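Local coordinates for McyG protein (PDB 4R0M) that probably activates phenylalanine or a related acid as an adenylate for loading onto its carrier domain in microcystin biosynthesis, at residues Leu525-Ser530 against Ser537-Asp542; Tyr447-Leu452 against Thr467-Val472. All coordinates share one frame; numbering follows the deposited sequence.

Overall arrangement
Both contacts belong to the small C-terminal part of the adenylation domain, and their centres lie about 14 Å apart on the same side of the chain's centre. Contact 2 is the more buried: helix 449-457 meets strand 468-474 through two alanines and a leucine. Contact 1 is only partly buried and sets a loop proline against helix 536-545, with a partly exposed lysine chain beside it. The same strand joins them, because Leu539 and Lys540 of contact 1 touch Ala468, Phe470 and Ala471 of contact 2. Neither has a hydrogen bond between its segments; apolar contact prevails in both, although contact 2 also brings a methyl against a backbone carbonyl.

Contact 1: residues Leu525-Ser530 against Ser537-Asp542; sequences LVPKTS and SKLKKD
The ring of Pro527 rests against Leu539 and Lys538, two neighbouring residues of helix 536-545, in the C-terminal subdomain of an ANL-family adenylation domain. The loop 525-530 runs into the lysine-bearing A10 motif of this family, and the helix follows directly, so the contact folds the loop back onto the helix it leads into.

The tight part is the meeting with buried Leu539. Pro527 CD lies 3.7 Å from Leu539 CG, and Pro527 CG comes within 3.8 Å of the same branch point. Leu539 CG stands anti to its own carbonyl carbon (chi1 -84°), a turn that brings the end of the side chain nearer the loop than its root. Beyond CG the two methyls part: CD1 continues the chain away from CA and reaches Ala468 of strand 468-474, whereas CD2 branches toward the proline, 3.8 Å from Pro527 CD. The leucine is thereby wedged between loop and sheet.

Along the adjoining CG-CB edge of the ring the packing is looser. Here the methylene chain of Lys538 runs alongside the ring, pointing the other way, with Lys538 CB 3.9 Å from Pro527 CG. This side chain is partly exposed, and its ammonium end leads away from the loop.

Pro527 also shares backbone hydrogen bonding with Gln535, which draws the two ends of the intervening loop together. Lys528 leaves the backbone on the side away from the helix; its NZ hydrogen-bonds Gly532 O and makes a cation-pi contact with Tyr466. Thr529 OG1 receives a weak hydrogen bond from the backbone N of Lys533, a residue of the phenylalanyl-adenylate pocket.

Farther out on the lysine, Lys538 CD lies 3.9 Å from Pro527 CB.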
ATOM      1  N   LEU A 525      -2.283   6.781  17.526  1.00 45.09           N
ATOM      2  CA  LEU A 525      -3.700   7.050  17.282  1.00 43.37           C
ATOM      3  C   LEU A 525      -4.002   7.626  15.897  1.00 42.18           C
ATOM      4  O   LEU A 525      -5.171   7.784  15.531  1.00 41.44           O
ATOM      5  CB  LEU A 525      -4.287   7.942  18.388  1.00 44.54           C
ATOM      6  CG  LEU A 525      -4.945   7.294  19.622  1.00 45.08           C
ATOM      7  CD1 LEU A 525      -6.201   6.512  19.247  1.00 44.85           C
ATOM      8  CD2 LEU A 525      -3.980   6.421  20.421  1.00 44.83           C
ATOM      9  N   VAL A 526      -2.956   7.935  15.131  1.00 40.66           N
ATOM     10  CA  VAL A 526      -3.127   8.378  13.745  1.00 39.43           C
ATOM     11  C   VAL A 526      -3.440   7.160  12.872  1.00 38.24           C
ATOM     12  O   VAL A 526      -2.583   6.291  12.695  1.00 38.02           O
ATOM     13  CB  VAL A 526      -1.880   9.121  13.210  1.00 39.54           C
ATOM     14  CG1 VAL A 526      -2.111   9.605  11.785  1.00 39.06           C
ATOM     15  CG2 VAL A 526      -1.523  10.293  14.113  1.00 39.88           C
ATOM     16  N   PRO A 527      -4.675   7.089  12.331  1.00 37.20           N
ATOM     17  CA  PRO A 527      -5.087   5.917  11.558  1.00 36.13           C
ATOM     18  C   PRO A 527      -4.358   5.812  10.218  1.00 35.85           C
ATOM     19  O   PRO A 527      -4.324   6.772   9.439  1.00 36.40           O
ATOM     20  CB  PRO A 527      -6.591   6.133  11.357  1.00 35.99           C
ATOM     21  CG  PRO A 527      -6.784   7.605  11.451  1.00 36.14           C
ATOM     22  CD  PRO A 527      -5.733   8.115  12.395  1.00 36.89           C
ATOM     23  N   LYS A 528      -3.773   4.644   9.975  1.00 34.71           N
ATOM     24  CA  LYS A 528      -2.967   4.389   8.790  1.00 33.61           C
ATOM     25  C   LYS A 528      -3.289   3.017   8.215  1.00 32.68           C
ATOM     26  O   LYS A 528      -3.513   2.060   8.960  1.00 32.14           O
ATOM     27  CB  LYS A 528      -1.481   4.437   9.145  1.00 34.25           C
ATOM     28  CG  LYS A 528      -0.883   5.826   9.300  1.00 34.96           C
ATOM     29  CD  LYS A 528       0.406   5.756  10.103  1.00 35.38           C
ATOM     30  CE  LYS A 528       1.347   6.906   9.785  1.00 36.21           C
ATOM     31  NZ  LYS A 528       2.088   6.686   8.509  1.00 37.33           N
ATOM     32  N   THR A 529      -3.304   2.925   6.887  1.00 31.79           N
ATOM     33  CA  THR A 529      -3.348   1.633   6.204  1.00 30.59           C
ATOM     34  C   THR A 529      -2.020   0.934   6.466  1.00 29.98           C
ATOM     35  O   THR A 529      -1.069   1.564   6.930  1.00 30.36           O
ATOM     36  CB  THR A 529      -3.552   1.785   4.682  1.00 29.97           C
ATOM     37  OG1 THR A 529      -2.497   2.584   4.130  1.00 30.35           O
ATOM     38  CG2 THR A 529      -4.896   2.433   4.370  1.00 28.93           C
ATOM     39  N   SER A 530      -1.956  -0.361   6.172  1.00 30.05           N
ATOM     40  CA  SER A 530      -0.744  -1.155   6.393  1.00 29.97           C
ATOM     41  C   SER A 530       0.505  -0.489   5.820  1.00 29.50           C
ATOM     42  O   SER A 530       1.579  -0.564   6.415  1.00 29.41           O
ATOM     43  CB  SER A 530      -0.905  -2.556   5.802  1.00 30.69           C
ATOM     44  OG  SER A 530      -1.168  -2.490   4.409  1.00 32.43           O
ATOM     45  N   SER A 537     -10.520   9.863   6.140  1.00 44.74           N
ATOM     46  CA  SER A 537     -11.927   9.622   6.454  1.00 45.49           C
ATOM     47  C   SER A 537     -12.136   9.323   7.940  1.00 45.71           C
ATOM     48  O   SER A 537     -13.041   9.876   8.565  1.00 45.08           O
ATOM     49  CB  SER A 537     -12.478   8.484   5.596  1.00 45.65           C
ATOM     50  OG  SER A 537     -12.442   8.834   4.224  1.00 47.40           O
ATOM     51  N   LYS A 538     -11.287   8.458   8.493  1.00 46.46           N
ATOM     52  CA  LYS A 538     -11.344   8.103   9.913  1.00 47.42           C
ATOM     53  C   LYS A 538     -11.030   9.293  10.820  1.00 46.80           C
ATOM     54  O   LYS A 538     -11.607   9.422  11.902  1.00 46.40           O
ATOM     55  CB  LYS A 538     -10.403   6.936  10.226  1.00 48.59           C
ATOM     56  CG  LYS A 538     -10.918   5.577   9.780  1.00 50.66           C
ATOM     57  CD  LYS A 538      -9.952   4.465  10.172  1.00 52.01           C
ATOM     58  CE  LYS A 538     -10.485   3.089   9.795  1.00 52.77           C
ATOM     59  NZ  LYS A 538     -11.640   2.670  10.642  1.00 53.43           N
ATOM     60  N   LEU A 539     -10.117  10.156  10.373  1.00 45.74           N
ATOM     61  CA  LEU A 539      -9.764  11.364  11.116  1.00 45.13           C
ATOM     62  C   LEU A 539     -10.863  12.422  11.055  1.00 45.71           C
ATOM     63  O   LEU A 539     -11.098  13.130  12.037  1.00 44.79           O
ATOM     64  CB  LEU A 539      -8.437  11.948  10.626  1.00 43.80           C
ATOM     65  CG  LEU A 539      -7.157  11.362  11.227  1.00 43.14           C
ATOM     66  CD1 LEU A 539      -5.934  11.912  10.513  1.00 42.37           C
ATOM     67  CD2 LEU A 539      -7.060  11.625  12.725  1.00 43.31           C
ATOM     68  N   LYS A 540     -11.524  12.522   9.901  1.00 45.97           N
ATOM     69  CA  LYS A 540     -12.653  13.434   9.731  1.00 46.99           C
ATOM     70  C   LYS A 540     -13.791  13.056  10.679  1.00 47.71           C
ATOM     71  O   LYS A 540     -14.363  13.922  11.345  1.00 47.84           O
ATOM     72  CB  LYS A 540     -13.138  13.451   8.278  1.00 46.80           C
ATOM     73  CG  LYS A 540     -14.195  14.511   7.992  1.00 47.92           C
ATOM     74  CD  LYS A 540     -14.718  14.447   6.563  1.00 48.75           C
ATOM     75  CE  LYS A 540     -13.815  15.196   5.595  1.00 50.32           C
ATOM     76  NZ  LYS A 540     -14.408  15.274   4.231  1.00 52.03           N
ATOM     77  N   LYS A 541     -14.101  11.760  10.742  1.00 48.39           N
ATOM     78  CA  LYS A 541     -15.121  11.250  11.653  1.00 49.23           C
ATOM     79  C   LYS A 541     -14.755  11.510  13.109  1.00 48.30           C
ATOM     80  O   LYS A 541     -15.570  12.044  13.860  1.00 48.37           O
ATOM     81  CB  LYS A 541     -15.391   9.762  11.417  1.00 51.02           C
ATOM     82  CG  LYS A 541     -16.397   9.497  10.309  1.00 53.33           C
ATOM     83  CD  LYS A 541     -17.072   8.145  10.480  1.00 55.20           C
ATOM     84  CE  LYS A 541     -18.319   8.052   9.615  1.00 56.62           C
ATOM     85  NZ  LYS A 541     -19.069   6.786   9.839  1.00 57.05           N
ATOM     86  N   ASP A 542     -13.526  11.154  13.489  1.00 47.42           N
ATOM     87  CA  ASP A 542     -13.012  11.399  14.843  1.00 48.04           C
ATOM     88  C   ASP A 542     -13.231  12.847  15.295  1.00 48.12           C
ATOM     89  O   ASP A 542     -13.671  13.091  16.422  1.00 48.14           O
ATOM     90  CB  ASP A 542     -11.522  11.040  14.938  1.00 48.54           C
ATOM     91  CG  ASP A 542     -11.268   9.536  14.987  1.00 49.18           C
ATOM     92  OD1 ASP A 542     -12.205   8.759  15.274  1.00 49.53           O
ATOM     93  OD2 ASP A 542     -10.111   9.130  14.738  1.00 49.45           O
TER

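Contact 2: residues Tyr447-Leu452 against Thr467-Val472; sequences YFAHEL and TAAFAV
Ala469 N donates a hydrogen bond to the carboxylate oxygen OE2 of Glu453, so that a side chain of helix 449-457 grips the backbone of strand 468-474 directly. Beside that bond, the first turn of the helix packs on the same alanine. Ala449 CB sits 3.4 Å from Ala469 O, a close approach of methyl to carbonyl, while the two CB atoms remain 4.4 Å apart. One turn along, Leu452 CB lies 4.0 Å from Ala469 CB. The CD1 methyl of Leu452 also reaches it, 4.1 Å from Ala469 CB. The small Ala449 and Ala469 let the two backbones come close, with their CA atoms 5.3 Å apart.

Phe448 occupies the N-cap position; its carbonyl O accepts two weak bonds, from Glu451 N at 3.2 Å and from Leu452 N at 3.4 Å, as the helix begins.

The contact is a buried helix-on-strand joint of the C-terminal subdomain. Ala468, Phe470 and Val472 pair through their backbones with strand 479-486, and Ala469, between Ala468 and Phe470, turns its CB to the helix. Ile440 of strand 440-442 touches both Ala449 and Leu452, while helix 536-545 reaches Ala449 through Lys536 and Val472 through Phe543.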
ATOM      1  N   TYR A 447      -8.303  23.484  -3.272  1.00 47.77           N
ATOM      2  CA  TYR A 447      -7.046  23.277  -2.557  1.00 46.68           C
ATOM      3  C   TYR A 447      -6.736  21.785  -2.497  1.00 45.46           C
ATOM      4  O   TYR A 447      -7.643  20.950  -2.552  1.00 45.27           O
ATOM      5  CB  TYR A 447      -7.104  23.882  -1.151  1.00 47.21           C
ATOM      6  CG  TYR A 447      -7.183  25.393  -1.142  1.00 48.05           C
ATOM      7  CD1 TYR A 447      -6.025  26.172  -1.131  1.00 48.22           C
ATOM      8  CD2 TYR A 447      -8.417  26.047  -1.150  1.00 48.03           C
ATOM      9  CE1 TYR A 447      -6.092  27.558  -1.128  1.00 47.82           C
ATOM     10  CE2 TYR A 447      -8.494  27.430  -1.148  1.00 47.93           C
ATOM     11  CZ  TYR A 447      -7.329  28.179  -1.135  1.00 48.05           C
ATOM     12  OH  TYR A 447      -7.403  29.551  -1.130  1.00 48.52           O
ATOM     13  N   PHE A 448      -5.452  21.453  -2.386  1.00 43.65           N
ATOM     14  CA  PHE A 448      -5.017  20.061  -2.468  1.00 42.61           C
ATOM     15  C   PHE A 448      -4.244  19.631  -1.228  1.00 41.63           C
ATOM     16  O   PHE A 448      -3.230  20.235  -0.869  1.00 41.33           O
ATOM     17  CB  PHE A 448      -4.217  19.826  -3.756  1.00 41.96           C
ATOM     18  CG  PHE A 448      -4.933  20.284  -4.996  1.00 41.74           C
ATOM     19  CD1 PHE A 448      -5.888  19.475  -5.606  1.00 41.74           C
ATOM     20  CD2 PHE A 448      -4.672  21.538  -5.543  1.00 41.73           C
ATOM     21  CE1 PHE A 448      -6.559  19.902  -6.743  1.00 41.76           C
ATOM     22  CE2 PHE A 448      -5.337  21.968  -6.681  1.00 41.74           C
ATOM     23  CZ  PHE A 448      -6.284  21.150  -7.281  1.00 41.76           C
ATOM     24  N   ALA A 449      -4.748  18.579  -0.587  1.00 41.55           N
ATOM     25  CA  ALA A 449      -4.273  18.122   0.720  1.00 41.45           C
ATOM     26  C   ALA A 449      -2.770  17.854   0.800  1.00 41.61           C
ATOM     27  O   ALA A 449      -2.124  18.232   1.783  1.00 41.09           O
ATOM     28  CB  ALA A 449      -5.057  16.894   1.161  1.00 41.03           C
ATOM     29  N   HIS A 450      -2.219  17.214  -0.234  1.00 42.13           N
ATOM     30  CA  HIS A 450      -0.802  16.843  -0.251  1.00 42.33           C
ATOM     31  C   HIS A 450       0.123  18.030  -0.189  1.00 42.00           C
ATOM     32  O   HIS A 450       1.129  17.990   0.523  1.00 41.78           O
ATOM     33  CB  HIS A 450      -0.479  15.942  -1.443  1.00 43.30           C
ATOM     34  CG  HIS A 450      -0.338  16.679  -2.757  1.00 44.05           C
ATOM     35  ND1 HIS A 450      -1.402  17.071  -3.487  1.00 44.48           N
ATOM     36  CD2 HIS A 450       0.794  17.083  -3.465  1.00 43.76           C
ATOM     37  CE1 HIS A 450      -0.975  17.697  -4.601  1.00 44.29           C
ATOM     38  NE2 HIS A 450       0.370  17.703  -4.586  1.00 44.74           N
ATOM     39  N   GLU A 451      -0.214  19.095  -0.921  1.00 42.14           N
ATOM     40  CA  GLU A 451       0.546  20.348  -0.885  1.00 42.35           C
ATOM     41  C   GLU A 451       0.562  20.921   0.524  1.00 41.49           C
ATOM     42  O   GLU A 451       1.623  21.251   1.059  1.00 41.14           O
ATOM     43  CB  GLU A 451      -0.065  21.383  -1.828  1.00 44.50           C
ATOM     44  CG  GLU A 451       0.269  21.208  -3.298  1.00 46.77           C
ATOM     45  CD  GLU A 451      -0.326  22.315  -4.147  1.00 48.63           C
ATOM     46  OE1 GLU A 451      -0.030  23.503  -3.882  1.00 49.53           O
ATOM     47  OE2 GLU A 451      -1.097  22.002  -5.078  1.00 50.79           O
ATOM     48  N   LEU A 452      -0.628  21.029   1.116  1.00 40.52           N
ATOM     49  CA  LEU A 452      -0.784  21.513   2.484  1.00 39.71           C
ATOM     50  C   LEU A 452       0.044  20.677   3.447  1.00 39.18           C
ATOM     51  O   LEU A 452       0.836  21.217   4.220  1.00 38.46           O
ATOM     52  CB  LEU A 452      -2.260  21.506   2.893  1.00 39.51           C
ATOM     53  CG  LEU A 452      -3.177  22.512   2.190  1.00 39.87           C
ATOM     54  CD1 LEU A 452      -4.621  22.032   2.204  1.00 39.54           C
ATOM     55  CD2 LEU A 452      -3.053  23.901   2.806  1.00 39.86           C
ATOM     56  N   THR A 467       0.688  13.452   9.183  1.00 37.62           N
ATOM     57  CA  THR A 467       0.008  14.696   8.971  1.00 37.14           C
ATOM     58  C   THR A 467      -1.151  14.542   8.027  1.00 37.26           C
ATOM     59  O   THR A 467      -1.097  13.751   7.161  1.00 37.46           O
ATOM     60  CB  THR A 467       0.975  15.744   8.458  1.00 37.10           C
ATOM     61  OG1 THR A 467       2.039  15.870   9.373  1.00 37.11           O
ATOM     62  CG2 THR A 467       0.320  17.030   8.363  1.00 37.30           C
ATOM     63  N   ALA A 468      -2.233  15.262   8.253  1.00 37.50           N
ATOM     64  CA  ALA A 468      -3.411  15.218   7.389  1.00 37.82           C
ATOM     65  C   ALA A 468      -4.084  16.584   7.276  1.00 38.13           C
ATOM     66  O   ALA A 468      -4.108  17.359   8.234  1.00 37.79           O
ATOM     67  CB  ALA A 468      -4.403  14.181   7.892  1.00 38.04           C
ATOM     68  N   ALA A 469      -4.622  16.868   6.095  1.00 37.94           N
ATOM     69  CA  ALA A 469      -5.383  18.083   5.858  1.00 38.09           C
ATOM     70  C   ALA A 469      -6.706  17.741   5.178  1.00 38.94           C
ATOM     71  O   ALA A 469      -6.727  17.103   4.123  1.00 39.30           O
ATOM     72  CB  ALA A 469      -4.576  19.058   5.014  1.00 38.35           C
ATOM     73  N   PHE A 470      -7.808  18.157   5.797  1.00 39.16           N
ATOM     74  CA  PHE A 470      -9.146  17.905   5.261  1.00 39.96           C
ATOM     75  C   PHE A 470     -10.108  19.038   5.609  1.00 41.06           C
ATOM     76  O   PHE A 470      -9.847  19.824   6.524  1.00 41.19           O
ATOM     77  CB  PHE A 470      -9.694  16.558   5.756  1.00 39.03           C
ATOM     78  CG  PHE A 470      -9.772  16.443   7.253  1.00 38.35           C
ATOM     79  CD1 PHE A 470      -8.681  15.987   7.986  1.00 37.91           C
ATOM     80  CD2 PHE A 470     -10.937  16.785   7.931  1.00 37.88           C
ATOM     81  CE1 PHE A 470      -8.749  15.880   9.368  1.00 37.84           C
ATOM     82  CE2 PHE A 470     -11.010  16.681   9.312  1.00 37.87           C
ATOM     83  CZ  PHE A 470      -9.916  16.224  10.030  1.00 37.87           C
ATOM     84  N   ALA A 471     -11.218  19.105   4.881  1.00 43.35           N
ATOM     85  CA  ALA A 471     -12.209  20.163   5.062  1.00 45.97           C
ATOM     86  C   ALA A 471     -13.570  19.630   5.508  1.00 47.89           C
ATOM     87  O   ALA A 471     -14.106  18.693   4.908  1.00 48.38           O
ATOM     88  CB  ALA A 471     -12.351  20.976   3.782  1.00 46.00           C
ATOM     89  N   VAL A 472     -14.117  20.230   6.566  1.00 49.26           N
ATOM     90  CA  VAL A 472     -15.488  19.947   7.000  1.00 50.65           C
ATOM     91  C   VAL A 472     -16.364  21.189   6.832  1.00 52.20           C
ATOM     92  O   VAL A 472     -15.865  22.318   6.840  1.00 52.75           O
ATOM     93  CB  VAL A 472     -15.572  19.424   8.460  1.00 50.44           C
ATOM     94  CG1 VAL A 472     -14.538  18.335   8.717  1.00 50.58           C
ATOM     95  CG2 VAL A 472     -15.430  20.553   9.474  1.00 50.25           C
TER